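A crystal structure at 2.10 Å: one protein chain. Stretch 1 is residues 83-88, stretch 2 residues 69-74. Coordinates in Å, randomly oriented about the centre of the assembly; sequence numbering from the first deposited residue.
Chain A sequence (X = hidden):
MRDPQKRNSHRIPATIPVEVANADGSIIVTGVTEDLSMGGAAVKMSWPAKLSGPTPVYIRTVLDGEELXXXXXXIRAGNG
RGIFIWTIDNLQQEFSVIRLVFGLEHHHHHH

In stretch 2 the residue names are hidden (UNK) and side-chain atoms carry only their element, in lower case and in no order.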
# COMPACT_ATOMS: atom_id res chain seq x y z
N ILE A 83 -2.18 -1.36 7.94
CA ILE A 83 -0.75 -1.55 7.68
C ILE A 83 -0.54 -2.62 6.62
O ILE A 83 -1.10 -3.72 6.71
CB ILE A 83 0.05 -1.96 8.94
CG1 ILE A 83 -0.20 -0.99 10.10
CG2 ILE A 83 1.55 -2.08 8.60
CD1 ILE A 83 0.19 0.46 9.82
N PHE A 84 0.29 -2.31 5.63
CA PHE A 84 0.50 -3.23 4.51
C PHE A 84 1.98 -3.51 4.27
O PHE A 84 2.84 -2.70 4.61
CB PHE A 84 -0.10 -2.64 3.23
CG PHE A 84 -1.56 -2.29 3.33
CD1 PHE A 84 -2.53 -3.13 2.80
CD2 PHE A 84 -1.97 -1.11 3.95
CE1 PHE A 84 -3.87 -2.81 2.89
CE2 PHE A 84 -3.32 -0.80 4.05
CZ PHE A 84 -4.27 -1.65 3.52
N ILE A 85 2.25 -4.66 3.67
CA ILE A 85 3.56 -4.94 3.09
C ILE A 85 3.38 -5.19 1.59
O ILE A 85 2.44 -5.88 1.19
CB ILE A 85 4.23 -6.17 3.74
CG1 ILE A 85 3.30 -7.38 3.67
CG2 ILE A 85 4.62 -5.86 5.18
CD1 ILE A 85 3.94 -8.67 4.15
N TRP A 86 4.25 -4.63 0.77
CA TRP A 86 4.19 -4.87 -0.67
C TRP A 86 4.44 -6.32 -0.99
O TRP A 86 5.20 -6.99 -0.29
CB TRP A 86 5.23 -4.01 -1.39
CG TRP A 86 5.13 -2.55 -1.07
CD1 TRP A 86 6.11 -1.75 -0.55
CD2 TRP A 86 3.98 -1.72 -1.23
NE1 TRP A 86 5.64 -0.47 -0.39
CE2 TRP A 86 4.34 -0.43 -0.80
CE3 TRP A 86 2.68 -1.94 -1.72
CZ2 TRP A 86 3.44 0.64 -0.85
CZ3 TRP A 86 1.80 -0.89 -1.75
CH2 TRP A 86 2.18 0.39 -1.32
N THR A 87 3.80 -6.80 -2.06
CA THR A 87 4.05 -8.11 -2.66
C THR A 87 4.75 -7.86 -3.99
O THR A 87 4.20 -7.20 -4.87
CB THR A 87 2.71 -8.81 -2.98
OG1 THR A 87 2.00 -9.10 -1.76
CG2 THR A 87 2.96 -10.10 -3.73
N ILE A 88 5.96 -8.38 -4.16
CA ILE A 88 6.74 -8.10 -5.35
C ILE A 88 7.13 -9.40 -6.05
O ILE A 88 8.03 -10.12 -5.58
CB ILE A 88 8.03 -7.32 -4.99
CG1 ILE A 88 7.70 -6.03 -4.22
CG2 ILE A 88 8.84 -7.00 -6.25
CD1 ILE A 88 8.91 -5.14 -3.94
N UNK A 69 -0.62 0.66 -9.50
CA UNK A 69 -1.39 -0.42 -8.90
C UNK A 69 -0.43 -1.44 -8.31
O UNK A 69 0.39 -2.01 -9.03
c UNK A 69 -3.98 -0.37 -11.77
c UNK A 69 -3.32 -0.05 -10.46
c UNK A 69 -3.01 -2.32 -9.33
c UNK A 69 -2.32 -1.09 -9.95
N UNK A 70 -0.50 -1.65 -7.00
CA UNK A 70 0.49 -2.48 -6.33
C UNK A 70 -0.15 -3.59 -5.52
O UNK A 70 -0.95 -3.31 -4.62
c UNK A 70 1.38 -1.62 -5.43
c UNK A 70 0.99 0.87 -5.69
c UNK A 70 3.30 -0.01 -5.38
c UNK A 70 1.94 -0.28 -5.98
N UNK A 71 0.21 -4.85 -5.81
CA UNK A 71 -0.26 -5.96 -4.95
C UNK A 71 0.35 -5.81 -3.57
O UNK A 71 1.45 -5.26 -3.43
c UNK A 71 0.32 -7.22 -5.62
c UNK A 71 0.69 -6.80 -7.00
c UNK A 71 1.08 -5.33 -6.89
N UNK A 72 -0.35 -6.29 -2.56
CA UNK A 72 0.14 -6.16 -1.21
C UNK A 72 -0.58 -7.15 -0.31
O UNK A 72 -1.42 -7.93 -0.77
c UNK A 72 -0.03 -4.73 -0.69
N UNK A 73 -0.21 -7.12 0.96
CA UNK A 73 -0.87 -7.91 1.97
C UNK A 73 -1.22 -6.98 3.12
O UNK A 73 -0.34 -6.29 3.63
n UNK A 73 2.70 -13.59 1.77
n UNK A 73 2.09 -11.39 1.36
c UNK A 73 2.97 -12.39 1.26
n UNK A 73 4.13 -12.19 0.63
c UNK A 73 0.79 -11.48 2.02
c UNK A 73 0.05 -9.05 2.42
c UNK A 73 -0.13 -10.34 1.61
N UNK A 74 -2.50 -6.90 3.50
CA UNK A 74 -2.82 -6.16 4.72
C UNK A 74 -2.43 -7.05 5.90
O UNK A 74 -2.73 -8.25 5.91
c UNK A 74 -5.73 -3.88 5.97
c UNK A 74 -4.51 -4.79 6.03
c UNK A 74 -4.31 -5.69 4.80
c UNK A 74 -5.28 -6.87 4.82
O HOH W 1 3.71 -4.37 -4.63
O HOH W 2 -0.36 -10.44 -2.47

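Position 69 carries four side-chain carbons, forked at the first, with one arm two carbons long. That branching is isoleucine's, and Ile69 makes no contact with stretch 1, its side chain out of reach.

Position 70 also has four carbons, but the fork comes at the second. Its CB lies 3.8 Å from Trp86 CZ3, and one terminal carbon sits over the face of the indole, 4.2 Å from the centroid of the six-membered ring. A fork one carbon out from CB means leucine: Leu70, whose CD2 supplies that CH-pi contact, nearly along the ring normal.

At position 71 three carbons close a ring onto the backbone nitrogen, and CB is 3.9 Å from Thr87 CB. This is proline. With no N-H to give, Pro71 still offers its carbonyl: Thr87 N donates to Pro71 O at 3.1 Å, almost in line. Water 1 also donates to Pro71 O and to Thr87 O, so it bridges the two stretches.

Position 72 has a single side-chain carbon, 3.3 Å from Ile85 O and 4.0 Å from Trp86 CE3. One carbon is alanine. Ala72 pairs with Trp86, their CA atoms 4.3 Å apart, yet the two side chains diverge. Water 2 links Ala72 O to Thr87 OG1.

Position 73 shows three carbons, a nitrogen, then a carbon bearing two more nitrogens; its CB is 3.9 Å from Ile85 CG1. The group at the end is a guanidinium, and the residue is arginine. Arg73 lies on the same sheet face as Ile85. The backbones hydrogen-bond both ways, Arg73 N to Ile85 O at 2.9 Å and Ile85 N to Arg73 O at 3.1 Å.

Position 74 again has four carbons forked at the first, one arm two long, and its CB touches Phe84 CE1 at 3.5 Å. It is isoleucine, and Ile74 lays CG1 over the Phe84 ring, 4.2 Å from the centroid.

The rules are those of an antiparallel pair. Ile85 and Arg73 form the hydrogen-bonded pair, flanked by the non-hydrogen-bonded pairs Phe84 with Ile74 and Trp86 with Ala72. Beyond the end of the first strand, Thr87 adds one more backbone bond. Phe84 and Ile74 share one face and are buried; Ile85 and Arg73 share the other, more open to solvent. Each aromatic ring receives an aliphatic carbon over a face, alongside the three backbone hydrogen bonds.

Stretch 2, residues 69-74: ILPARI
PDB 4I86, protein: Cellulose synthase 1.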